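Local coordinates for protein iodotyrosine deiodinase (Thermotoga neapolitana, PDB 6TYK) that catalyses the removal of halogen from halotyrosines such as 3-iodo-L-tyrosine, using FMN as its cofactor, at residues V136-P141 with E159-V164; R47-E52 with L101-S106; K10-R15 with D168-K173. All coordinates share one frame; numbering follows the deposited sequence.

Interaction 1: V136-P141 with E159-V164; sequences VPYTPP and EVILPV. With FMN (flavin mononucleotide), chain C; IYR (3-iodo-tyrosine), chain D.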
loop_
_atom_site.group_PDB
_atom_site.type_symbol
_atom_site.label_atom_id
_atom_site.label_comp_id
_atom_site.label_asym_id
_atom_site.label_seq_id
_atom_site.Cartn_x
_atom_site.Cartn_y
_atom_site.Cartn_z
ATOM N N VAL A 136 3.357 -13.570 -3.772
ATOM C CA VAL A 136 4.442 -12.722 -4.220
ATOM C C VAL A 136 3.797 -11.645 -5.090
ATOM O O VAL A 136 2.971 -11.959 -5.944
ATOM C CB VAL A 136 5.494 -13.515 -5.028
ATOM C CG1 VAL A 136 4.841 -14.315 -6.155
ATOM C CG2 VAL A 136 6.561 -12.584 -5.580
ATOM N N PRO A 137 4.117 -10.368 -4.843
ATOM C CA PRO A 137 3.593 -9.322 -5.718
ATOM C C PRO A 137 4.379 -9.340 -7.012
ATOM O O PRO A 137 5.451 -8.773 -7.092
ATOM C CB PRO A 137 3.881 -8.029 -4.939
ATOM C CG PRO A 137 4.214 -8.466 -3.542
ATOM C CD PRO A 137 4.861 -9.804 -3.709
ATOM N N TYR A 138 3.857 -10.024 -8.008
ATOM C CA TYR A 138 4.581 -10.207 -9.244
ATOM C C TYR A 138 4.254 -9.088 -10.221
ATOM O O TYR A 138 3.085 -8.807 -10.502
ATOM C CB TYR A 138 4.279 -11.581 -9.837
ATOM C CG TYR A 138 4.943 -11.750 -11.168
ATOM C CD1 TYR A 138 6.318 -11.623 -11.283
ATOM C CD2 TYR A 138 4.200 -11.969 -12.319
ATOM C CE1 TYR A 138 6.939 -11.736 -12.498
ATOM C CE2 TYR A 138 4.813 -12.091 -13.546
ATOM C CZ TYR A 138 6.182 -11.973 -13.628
ATOM O OH TYR A 138 6.807 -12.079 -14.847
ATOM N N THR A 139 5.295 -8.416 -10.693
ATOM C CA THR A 139 5.141 -7.271 -11.574
ATOM C C THR A 139 5.978 -7.485 -12.830
ATOM O O THR A 139 7.161 -7.134 -12.866
ATOM C CB THR A 139 5.557 -5.968 -10.870
ATOM O OG1 THR A 139 6.896 -6.099 -10.389
ATOM C CG2 THR A 139 4.643 -5.680 -9.687
ATOM N N PRO A 140 5.370 -8.081 -13.867
ATOM C CA PRO A 140 6.091 -8.333 -15.122
ATOM C C PRO A 140 6.418 -7.023 -15.824
ATOM O O PRO A 140 5.831 -5.996 -15.500
ATOM C CB PRO A 140 5.084 -9.140 -15.945
ATOM C CG PRO A 140 3.741 -8.683 -15.435
ATOM C CD PRO A 140 3.947 -8.455 -13.951
ATOM N N PRO A 141 7.346 -7.058 -16.783
ATOM C CA PRO A 141 7.766 -5.829 -17.462
ATOM C C PRO A 141 6.643 -5.149 -18.238
ATOM O O PRO A 141 6.610 -3.919 -18.283
ATOM C CB PRO A 141 8.865 -6.311 -18.417
ATOM C CG PRO A 141 9.362 -7.584 -17.818
ATOM C CD PRO A 141 8.145 -8.222 -17.208
ATOM N N GLU A 159 -2.437 -3.741 -11.608
ATOM C CA GLU A 159 -1.378 -3.272 -10.722
ATOM C C GLU A 159 -0.374 -4.368 -10.389
ATOM O O GLU A 159 0.827 -4.125 -10.302
ATOM C CB GLU A 159 -1.971 -2.735 -9.422
ATOM C CG GLU A 159 -2.739 -1.437 -9.581
ATOM C CD GLU A 159 -1.848 -0.259 -9.912
ATOM O OE1 GLU A 159 -0.608 -0.380 -9.767
ATOM O OE2 GLU A 159 -2.381 0.798 -10.303
ATOM N N VAL A 160 -0.865 -5.576 -10.160
ATOM C CA VAL A 160 0.003 -6.636 -9.689
ATOM C C VAL A 160 -0.681 -7.975 -9.900
ATOM O O VAL A 160 -1.909 -8.056 -9.886
ATOM C CB VAL A 160 0.363 -6.443 -8.189
ATOM C CG1 VAL A 160 -0.882 -6.504 -7.290
ATOM C CG2 VAL A 160 1.376 -7.467 -7.752
ATOM N N ILE A 161 0.122 -9.002 -10.158
ATOM C CA ILE A 161 -0.353 -10.376 -10.208
ATOM C C ILE A 161 0.101 -11.017 -8.920
ATOM O O ILE A 161 1.302 -11.069 -8.639
ATOM C CB ILE A 161 0.275 -11.124 -11.396
ATOM C CG1 ILE A 161 -0.163 -10.481 -12.716
ATOM C CG2 ILE A 161 -0.073 -12.619 -11.349
ATOM C CD1 ILE A 161 0.666 -10.948 -13.896
ATOM N N LEU A 162 -0.845 -11.503 -8.130
ATOM C CA LEU A 162 -0.509 -12.160 -6.875
ATOM C C LEU A 162 -0.821 -13.644 -6.958
ATOM O O LEU A 162 -1.964 -14.052 -6.755
ATOM C CB LEU A 162 -1.309 -11.561 -5.716
ATOM C CG LEU A 162 -1.014 -10.116 -5.337
ATOM C CD1 LEU A 162 -2.139 -9.591 -4.460
ATOM C CD2 LEU A 162 0.304 -10.008 -4.597
ATOM N N PRO A 163 0.189 -14.465 -7.262
ATOM C CA PRO A 163 -0.027 -15.908 -7.147
ATOM C C PRO A 163 -0.317 -16.227 -5.689
ATOM O O PRO A 163 0.368 -15.707 -4.804
ATOM C CB PRO A 163 1.315 -16.508 -7.579
ATOM C CG PRO A 163 1.999 -15.402 -8.343
ATOM C CD PRO A 163 1.557 -14.137 -7.689
ATOM N N VAL A 164 -1.348 -17.028 -5.448
ATOM C CA VAL A 164 -1.736 -17.384 -4.092
ATOM C C VAL A 164 -1.933 -18.884 -3.986
ATOM O O VAL A 164 -2.538 -19.505 -4.854
ATOM C CB VAL A 164 -3.034 -16.676 -3.667
ATOM C CG1 VAL A 164 -3.462 -17.137 -2.268
ATOM C CG2 VAL A 164 -2.839 -15.165 -3.695
HETATM N N1 FMN C . 9.215 -10.536 -6.672
HETATM C C2 FMN C . 9.444 -11.185 -7.852
HETATM O O2 FMN C . 9.934 -12.301 -7.836
HETATM N N3 FMN C . 9.120 -10.602 -9.050
HETATM C C4 FMN C . 8.577 -9.348 -9.096
HETATM O O4 FMN C . 8.300 -8.847 -10.193
HETATM C C4A FMN C . 8.333 -8.681 -7.893
HETATM N N5 FMN C . 7.763 -7.426 -7.900
HETATM C C5A FMN C . 7.503 -6.781 -6.703
HETATM C C6 FMN C . 6.911 -5.525 -6.725
HETATM C C7 FMN C . 6.618 -4.852 -5.549
HETATM C C7M FMN C . 5.972 -3.493 -5.632
HETATM C C8 FMN C . 6.929 -5.445 -4.334
HETATM C C8M FMN C . 6.627 -4.740 -3.038
HETATM C C9 FMN C . 7.523 -6.704 -4.312
HETATM C C9A FMN C . 7.814 -7.384 -5.492
HETATM N N10 FMN C . 8.423 -8.639 -5.487
HETATM C C10 FMN C . 8.636 -9.292 -6.681
HETATM C "C1'" FMN C . 8.786 -9.319 -4.198
HETATM C "C2'" FMN C . 10.079 -8.703 -3.621
HETATM O "O2'" FMN C . 11.233 -9.149 -4.325
HETATM C "C3'" FMN C . 10.168 -9.037 -2.129
HETATM O "O3'" FMN C . 9.097 -8.378 -1.477
HETATM C "C4'" FMN C . 11.494 -8.634 -1.484
HETATM O "O4'" FMN C . 12.550 -9.403 -2.043
HETATM C "C5'" FMN C . 11.457 -8.856 0.020
HETATM O "O5'" FMN C . 11.102 -10.198 0.275
HETATM P P FMN C . 10.997 -10.755 1.779
HETATM O O1P FMN C . 10.744 -12.250 1.607
HETATM O O2P FMN C . 9.812 -10.120 2.452
HETATM O O3P FMN C . 12.325 -10.492 2.463
HETATM N N IYR D . 9.920 -9.119 -12.453
HETATM C CA IYR D . 11.225 -9.724 -12.510
HETATM C CB IYR D . 12.356 -8.990 -11.768
HETATM C CC IYR D . 12.081 -8.626 -10.350
HETATM C CD IYR D . 11.696 -7.320 -10.046
HETATM C CE IYR D . 11.453 -6.906 -8.736
HETATM I IE IYR D . 10.864 -5.006 -8.410
HETATM C CF IYR D . 11.622 -7.827 -7.699
HETATM O OF IYR D . 11.413 -7.509 -6.388
HETATM C CG IYR D . 12.001 -9.153 -7.980
HETATM C CH IYR D . 12.243 -9.539 -9.295
HETATM C C IYR D . 11.217 -11.152 -11.993
HETATM O O IYR D . 12.119 -11.988 -12.046
HETATM O OXT IYR D . 10.054 -11.525 -11.404
#
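One side of the FMN site is formed where the loop V136-P141 runs beside strand 159-164, with Y138 and I161 paired backbone to backbone. Y138 N gives its proton to I161 O at 2.8 Å, and I161 N returns a bond to Y138 O at 3.0 Å. This is a single antiparallel bridge, a hydrogen-bonded pair, after which the loop leaves the strand. On one side of it V160 sets CG2 3.5 Å from P137 CA, and L162 CD2 packs against the same carbon. On the other, V136 CG1 crosses the P163 ring obliquely, 3.6 Å from P163 CD, while V136 CG2 points to the pyrimidine side of the flavin.

In this member of the nitroreductase family the loop meets the isoalloxazine directly. T139 N bonds FMN O4 at 3.1 Å, and T139 OG1 lies 3.0 Å from FMN N5 and is also close to FMN O4. T139 CG2 rests by C6 of the flavin. Y138 carries CG anti to its backbone N (chi1 176°), which starts its ring out beside I161, the two side chains pointing the same way with Y138 CD2 4.0 Å from I161 CD1. P140 N sits over one ring face, offset toward the rim. OXT of the bound 3-iodo-tyrosine lies at the ring edge, near its plane, 3.3 Å from Y138 CE1, and the hydroxyl OH of Y138 bonds E68, which also hydrogen-bonds the bound 3-iodo-tyrosine. An alanine in place of Y138 would probably open a gap between I161 CD1 and the substrate carboxylate and deprive E68 of one of its partners. F94 meets the same ring edge-to-face.

Interaction 2: R47-E52 with L101-S106; sequences RFLIVE and LLLVFS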
loop_
_atom_site.group_PDB
_atom_site.type_symbol
_atom_site.label_atom_id
_atom_site.label_comp_id
_atom_site.label_asym_id
_atom_site.label_seq_id
_atom_site.Cartn_x
_atom_site.Cartn_y
_atom_site.Cartn_z
ATOM N N ARG A 47 -10.135 -3.716 -7.787
ATOM C CA ARG A 47 -10.975 -4.747 -8.383
ATOM C C ARG A 47 -10.152 -6.019 -8.437
ATOM O O ARG A 47 -8.956 -5.974 -8.702
ATOM C CB ARG A 47 -11.408 -4.379 -9.806
ATOM C CG ARG A 47 -12.160 -3.073 -9.936
ATOM C CD ARG A 47 -13.555 -3.129 -9.307
ATOM N NE ARG A 47 -14.295 -1.903 -9.584
ATOM C CZ ARG A 47 -14.232 -0.808 -8.837
ATOM N NH1 ARG A 47 -13.477 -0.785 -7.744
ATOM N NH2 ARG A 47 -14.932 0.264 -9.174
ATOM N N PHE A 48 -10.798 -7.153 -8.204
ATOM C CA PHE A 48 -10.087 -8.416 -8.134
ATOM C C PHE A 48 -10.556 -9.374 -9.207
ATOM O O PHE A 48 -11.758 -9.564 -9.420
ATOM C CB PHE A 48 -10.257 -9.043 -6.756
ATOM C CG PHE A 48 -9.800 -8.158 -5.638
ATOM C CD1 PHE A 48 -8.443 -7.906 -5.446
ATOM C CD2 PHE A 48 -10.717 -7.588 -4.762
ATOM C CE1 PHE A 48 -8.016 -7.099 -4.408
ATOM C CE2 PHE A 48 -10.291 -6.773 -3.723
ATOM C CZ PHE A 48 -8.942 -6.535 -3.545
ATOM N N LEU A 49 -9.585 -9.972 -9.883
ATOM C CA LEU A 49 -9.847 -11.000 -10.874
ATOM C C LEU A 49 -9.097 -12.242 -10.432
ATOM O O LEU A 49 -7.873 -12.222 -10.301
ATOM C CB LEU A 49 -9.361 -10.557 -12.254
ATOM C CG LEU A 49 -9.588 -11.538 -13.400
ATOM C CD1 LEU A 49 -11.074 -11.745 -13.664
ATOM C CD2 LEU A 49 -8.886 -11.060 -14.661
ATOM N N ILE A 50 -9.839 -13.305 -10.156
ATOM C CA ILE A 50 -9.257 -14.552 -9.701
ATOM C C ILE A 50 -9.095 -15.483 -10.888
ATOM O O ILE A 50 -10.079 -15.953 -11.464
ATOM C CB ILE A 50 -10.143 -15.213 -8.633
ATOM C CG1 ILE A 50 -10.391 -14.235 -7.477
ATOM C CG2 ILE A 50 -9.520 -16.525 -8.159
ATOM C CD1 ILE A 50 -11.392 -14.733 -6.475
ATOM N N VAL A 51 -7.847 -15.712 -11.279
ATOM C CA VAL A 51 -7.561 -16.600 -12.398
ATOM C C VAL A 51 -7.210 -18.000 -11.906
ATOM O O VAL A 51 -6.283 -18.183 -11.112
ATOM C CB VAL A 51 -6.428 -16.043 -13.274
ATOM C CG1 VAL A 51 -6.149 -16.981 -14.442
ATOM C CG2 VAL A 51 -6.780 -14.639 -13.764
ATOM N N GLU A 52 -7.962 -18.988 -12.374
ATOM C CA GLU A 52 -7.692 -20.370 -11.997
ATOM C C GLU A 52 -7.583 -21.302 -13.190
ATOM O O GLU A 52 -7.011 -22.373 -13.072
ATOM C CB GLU A 52 -8.788 -20.895 -11.081
ATOM C CG GLU A 52 -8.821 -20.222 -9.727
ATOM C CD GLU A 52 -10.051 -20.606 -8.957
ATOM O OE1 GLU A 52 -10.092 -21.732 -8.414
ATOM O OE2 GLU A 52 -10.989 -19.786 -8.919
ATOM N N LEU A 101 -4.166 -17.178 -9.469
ATOM C CA LEU A 101 -3.489 -15.923 -9.754
ATOM C C LEU A 101 -4.490 -14.817 -9.484
ATOM O O LEU A 101 -5.493 -14.677 -10.193
ATOM C CB LEU A 101 -2.992 -15.840 -11.189
ATOM C CG LEU A 101 -2.128 -17.003 -11.659
ATOM C CD1 LEU A 101 -1.703 -16.762 -13.096
ATOM C CD2 LEU A 101 -0.913 -17.167 -10.757
ATOM N N LEU A 102 -4.240 -14.055 -8.428
ATOM C CA LEU A 102 -5.128 -12.958 -8.083
ATOM C C LEU A 102 -4.611 -11.713 -8.775
ATOM O O LEU A 102 -3.537 -11.197 -8.435
ATOM C CB LEU A 102 -5.151 -12.753 -6.573
ATOM C CG LEU A 102 -5.964 -11.542 -6.108
ATOM C CD1 LEU A 102 -7.463 -11.712 -6.384
ATOM C CD2 LEU A 102 -5.714 -11.266 -4.633
ATOM N N LEU A 103 -5.339 -11.265 -9.790
ATOM C CA LEU A 103 -4.978 -10.045 -10.487
ATOM C C LEU A 103 -5.684 -8.880 -9.834
ATOM O O LEU A 103 -6.909 -8.867 -9.708
ATOM C CB LEU A 103 -5.313 -10.139 -11.981
ATOM C CG LEU A 103 -4.244 -10.825 -12.850
ATOM C CD1 LEU A 103 -3.953 -12.252 -12.385
ATOM C CD2 LEU A 103 -4.666 -10.817 -14.307
ATOM N N VAL A 104 -4.900 -7.898 -9.416
ATOM C CA VAL A 104 -5.424 -6.755 -8.686
ATOM C C VAL A 104 -5.365 -5.529 -9.580
ATOM O O VAL A 104 -4.293 -5.159 -10.083
ATOM C CB VAL A 104 -4.614 -6.496 -7.396
ATOM C CG1 VAL A 104 -5.187 -5.309 -6.647
ATOM C CG2 VAL A 104 -4.618 -7.729 -6.511
ATOM N N PHE A 105 -6.524 -4.911 -9.799
ATOM C CA PHE A 105 -6.612 -3.747 -10.663
ATOM C C PHE A 105 -6.960 -2.503 -9.873
ATOM O O PHE A 105 -7.576 -2.578 -8.805
ATOM C CB PHE A 105 -7.712 -3.943 -11.712
ATOM C CG PHE A 105 -7.495 -5.114 -12.617
ATOM C CD1 PHE A 105 -7.793 -6.401 -12.202
ATOM C CD2 PHE A 105 -7.012 -4.926 -13.903
ATOM C CE1 PHE A 105 -7.590 -7.480 -13.051
ATOM C CE2 PHE A 105 -6.814 -6.000 -14.756
ATOM C CZ PHE A 105 -7.107 -7.275 -14.328
ATOM N N SER A 106 -6.577 -1.356 -10.419
ATOM C CA SER A 106 -6.989 -0.069 -9.871
ATOM C C SER A 106 -7.932 0.647 -10.829
ATOM O O SER A 106 -7.781 0.582 -12.052
ATOM C CB SER A 106 -5.776 0.815 -9.568
ATOM O OG SER A 106 -4.989 1.035 -10.726
#
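Strands 47-51 and 101-106 run antiparallel, their axes 4.7 Å apart at closest and their directions 159° from each other. They form part of the central antiparallel sheet of the nitroreductase fold. Six backbone hydrogen bonds join the pairs R47-F105, L49-L103 and V51-L101, with F48-V104 and I50-L102 as the non-hydrogen-bonded pairs between them; L103 N to L49 O is 2.8 Å.

F48, I50, L102 and V104 occupy one face, which helices 24-35 and 113-130 cover. There L102 has CG anti to its backbone N (chi1 175°), and its CD1 wedges between F48 CB, 3.9 Å away, and I50 CG1. V104 lies alongside F48 and puts CG2 in the plane of the phenyl ring, at the edge, 4.0 Å from F48 CD1. The other face holds R47, L49, V51, L101, L103 and F105, where V51 CG2 touches L103 CD1 and helix 54-74 packs on V51 and L101. Beyond L49 and I50 a parallel strand of the second subunit continues the sheet, and F186 of that subunit meets F105 edge-to-face. The F105 ring in turn brings its own edge to L49, with CE1 3.6 Å from L49 CB.

Interaction 3: K10-R15 with D168-K173; sequences KRKTVR and DDPKPK. With FMN (flavin mononucleotide), chain C.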
loop_
_atom_site.group_PDB
_atom_site.type_symbol
_atom_site.label_atom_id
_atom_site.label_comp_id
_atom_site.label_asym_id
_atom_site.label_seq_id
_atom_site.Cartn_x
_atom_site.Cartn_y
_atom_site.Cartn_z
ATOM N N LYS A 10 6.958 -12.450 10.183
ATOM C CA LYS A 10 6.966 -13.811 9.646
ATOM C C LYS A 10 6.683 -13.836 8.147
ATOM O O LYS A 10 7.227 -14.670 7.418
ATOM C CB LYS A 10 5.947 -14.693 10.373
ATOM C CG LYS A 10 6.406 -15.195 11.727
ATOM C CD LYS A 10 5.253 -15.809 12.503
ATOM C CE LYS A 10 5.638 -16.059 13.954
ATOM N NZ LYS A 10 4.477 -16.517 14.769
ATOM N N ARG A 11 5.829 -12.930 7.687
ATOM C CA ARG A 11 5.395 -12.939 6.297
ATOM C C ARG A 11 6.580 -12.672 5.373
ATOM O O ARG A 11 7.359 -11.744 5.588
ATOM C CB ARG A 11 4.275 -11.920 6.077
ATOM C CG ARG A 11 3.563 -12.065 4.746
ATOM C CD ARG A 11 4.078 -11.072 3.716
ATOM N NE ARG A 11 3.719 -11.485 2.365
ATOM C CZ ARG A 11 4.515 -11.318 1.314
ATOM N NH1 ARG A 11 5.684 -10.720 1.470
ATOM N NH2 ARG A 11 4.142 -11.735 0.114
ATOM N N LYS A 12 6.722 -13.516 4.361
ATOM C CA LYS A 12 7.819 -13.397 3.416
ATOM C C LYS A 12 7.329 -13.807 2.038
ATOM O O LYS A 12 6.230 -14.338 1.895
ATOM C CB LYS A 12 8.977 -14.295 3.834
ATOM C CG LYS A 12 8.628 -15.771 3.891
ATOM C CD LYS A 12 9.830 -16.564 4.359
ATOM C CE LYS A 12 9.575 -18.062 4.350
ATOM N NZ LYS A 12 8.555 -18.481 5.347
ATOM N N THR A 13 8.144 -13.579 1.018
ATOM C CA THR A 13 7.746 -13.965 -0.326
ATOM C C THR A 13 7.581 -15.471 -0.407
ATOM O O THR A 13 8.367 -16.236 0.163
ATOM C CB THR A 13 8.807 -13.579 -1.370
ATOM O OG1 THR A 13 9.359 -12.295 -1.067
ATOM C CG2 THR A 13 8.172 -13.548 -2.754
ATOM N N VAL A 14 6.561 -15.893 -1.137
ATOM C CA VAL A 14 6.432 -17.293 -1.488
ATOM C C VAL A 14 6.406 -17.388 -3.006
ATOM O O VAL A 14 5.529 -16.817 -3.656
ATOM C CB VAL A 14 5.161 -17.936 -0.875
ATOM C CG1 VAL A 14 4.986 -19.369 -1.389
ATOM C CG2 VAL A 14 5.232 -17.911 0.648
ATOM N N ARG A 15 7.381 -18.095 -3.568
ATOM C CA ARG A 15 7.445 -18.311 -5.012
ATOM C C ARG A 15 7.362 -19.798 -5.320
ATOM O O ARG A 15 7.426 -20.193 -6.484
ATOM C CB ARG A 15 8.751 -17.747 -5.583
ATOM C CG ARG A 15 8.898 -16.246 -5.389
ATOM C CD ARG A 15 10.228 -15.728 -5.925
ATOM N NE ARG A 15 10.338 -14.270 -5.813
ATOM C CZ ARG A 15 10.929 -13.632 -4.809
ATOM N NH1 ARG A 15 11.473 -14.317 -3.809
ATOM N NH2 ARG A 15 10.981 -12.308 -4.812
ATOM N N ASP A 168 5.202 -24.009 -0.438
ATOM C CA ASP A 168 5.910 -25.273 -0.534
ATOM C C ASP A 168 7.368 -25.069 -0.169
ATOM O O ASP A 168 8.244 -25.018 -1.040
ATOM C CB ASP A 168 5.800 -25.842 -1.944
ATOM C CG ASP A 168 6.553 -27.130 -2.089
ATOM O OD1 ASP A 168 6.626 -27.860 -1.086
ATOM O OD2 ASP A 168 7.095 -27.405 -3.172
ATOM N N ASP A 169 7.612 -24.953 1.131
ATOM C CA ASP A 169 8.943 -24.685 1.666
ATOM C C ASP A 169 9.648 -23.522 0.979
ATOM O O ASP A 169 10.682 -23.694 0.334
ATOM C CB ASP A 169 9.818 -25.933 1.624
ATOM C CG ASP A 169 11.071 -25.773 2.460
ATOM O OD1 ASP A 169 11.046 -24.975 3.420
ATOM O OD2 ASP A 169 12.079 -26.434 2.167
ATOM N N PRO A 170 9.094 -22.323 1.145
ATOM C CA PRO A 170 9.668 -21.134 0.518
ATOM C C PRO A 170 11.018 -20.766 1.114
ATOM O O PRO A 170 11.340 -21.141 2.249
ATOM C CB PRO A 170 8.633 -20.047 0.820
ATOM C CG PRO A 170 7.938 -20.519 2.065
ATOM C CD PRO A 170 7.934 -22.014 1.998
ATOM N N LYS A 171 11.804 -20.033 0.335
ATOM C CA LYS A 171 13.109 -19.564 0.773
ATOM C C LYS A 171 12.960 -18.587 1.936
ATOM O O LYS A 171 11.905 -17.985 2.120
ATOM C CB LYS A 171 13.842 -18.897 -0.389
ATOM C CG LYS A 171 14.133 -19.834 -1.558
ATOM C CD LYS A 171 15.033 -20.977 -1.136
ATOM C CE LYS A 171 16.364 -20.459 -0.622
ATOM N NZ LYS A 171 17.238 -21.565 -0.144
ATOM N N PRO A 172 14.024 -18.428 2.728
ATOM C CA PRO A 172 13.949 -17.543 3.891
ATOM C C PRO A 172 13.724 -16.080 3.523
ATOM O O PRO A 172 14.083 -15.623 2.432
ATOM C CB PRO A 172 15.326 -17.700 4.536
ATOM C CG PRO A 172 15.800 -19.030 4.083
ATOM C CD PRO A 172 15.302 -19.152 2.674
ATOM N N LYS A 173 13.140 -15.354 4.465
ATOM C CA LYS A 173 12.938 -13.930 4.314
ATOM C C LYS A 173 14.288 -13.246 4.152
ATOM O O LYS A 173 15.276 -13.648 4.779
ATOM C CB LYS A 173 12.206 -13.377 5.531
ATOM C CG LYS A 173 11.645 -11.990 5.301
ATOM C CD LYS A 173 10.715 -11.551 6.423
ATOM C CE LYS A 173 10.199 -10.148 6.158
ATOM N NZ LYS A 173 9.021 -9.800 6.976
HETATM N N1 FMN C . 9.215 -10.536 -6.672
HETATM C C2 FMN C . 9.444 -11.185 -7.852
HETATM O O2 FMN C . 9.934 -12.301 -7.836
HETATM N N3 FMN C . 9.120 -10.602 -9.050
HETATM C C4 FMN C . 8.577 -9.348 -9.096
HETATM O O4 FMN C . 8.300 -8.847 -10.193
HETATM C C4A FMN C . 8.333 -8.681 -7.893
HETATM N N5 FMN C . 7.763 -7.426 -7.900
HETATM C C5A FMN C . 7.503 -6.781 -6.703
HETATM C C6 FMN C . 6.911 -5.525 -6.725
HETATM C C7 FMN C . 6.618 -4.852 -5.549
HETATM C C7M FMN C . 5.972 -3.493 -5.632
HETATM C C8 FMN C . 6.929 -5.445 -4.334
HETATM C C8M FMN C . 6.627 -4.740 -3.038
HETATM C C9 FMN C . 7.523 -6.704 -4.312
HETATM C C9A FMN C . 7.814 -7.384 -5.492
HETATM N N10 FMN C . 8.423 -8.639 -5.487
HETATM C C10 FMN C . 8.636 -9.292 -6.681
HETATM C "C1'" FMN C . 8.786 -9.319 -4.198
HETATM C "C2'" FMN C . 10.079 -8.703 -3.621
HETATM O "O2'" FMN C . 11.233 -9.149 -4.325
HETATM C "C3'" FMN C . 10.168 -9.037 -2.129
HETATM O "O3'" FMN C . 9.097 -8.378 -1.477
HETATM C "C4'" FMN C . 11.494 -8.634 -1.484
HETATM O "O4'" FMN C . 12.550 -9.403 -2.043
HETATM C "C5'" FMN C . 11.457 -8.856 0.020
HETATM O "O5'" FMN C . 11.102 -10.198 0.275
HETATM P P FMN C . 10.997 -10.755 1.779
HETATM O O1P FMN C . 10.744 -12.250 1.607
HETATM O O2P FMN C . 9.812 -10.120 2.452
HETATM O O3P FMN C . 12.325 -10.492 2.463
HETATM O O HOH W 1 11.001 -16.076 0.369
#
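Next to the junction of K12 with P170 and K173, the R15 guanidinium has T13 CG2 over the centre of one face, 3.4 Å above the plane, and the flavin at its edge. R15 NE donates to FMN O2 at 2.9 Å and R15 NH2 reaches FMN N1 at 3.1 Å, with a longer, more bent bond from NH2 to O2. This two-nitrogen grip holds the group edge-on to the pyrimidine end, where its positive charge would probably stabilise negative charge on a reduced flavin. At the other end of the cofactor, T13 N points almost straight (176°) at phosphate oxygen O1P, 3.0 Å away.

The loop 168-173 packs on K12 and V14. K12 crosses the P170 ring at about a right angle, its CE 3.7 Å from P170 CG, and V14 CG2 touches the same ring. A water lies within hydrogen-bonding distance of both T13 O and K171 O. K173 starts with CG anti to its backbone N (chi1 -165°), which sets CG 3.3 Å from FMN O3P; from there the extended chain carries NZ to R11 O, 2.9 Å away. That ammonium also bonds K9 O and forms a salt bridge with E36 of the second subunit. R11 directly follows helix 4-10 and packs on L125 and E129 of helix 113-130, while V14 is backbone-bonded to S135 of strand 134-135.

How the interactions relate
Interaction 3 joins two loops far apart in sequence, and along the chain it encloses the other two: interaction 2 closes before interaction 1 opens. Interactions 1 and 2 share one antiparallel sheet, their centres 10 Å apart, because strands 100-107 and 156-165 are neighbours in it; L162 N bonds L102 O, and E159 reaches S106. Interactions 1 and 3 lie 15 Å apart by their centres, meet where V136 packs on T13, and both touch the same FMN, one along the isoalloxazine, the other at its pyrimidine end and phosphate. Interactions 2 and 3, 21 Å apart on opposite sides of the chain's centre, both reach the second subunit, tying the sheet and cofactor site to the homodimer.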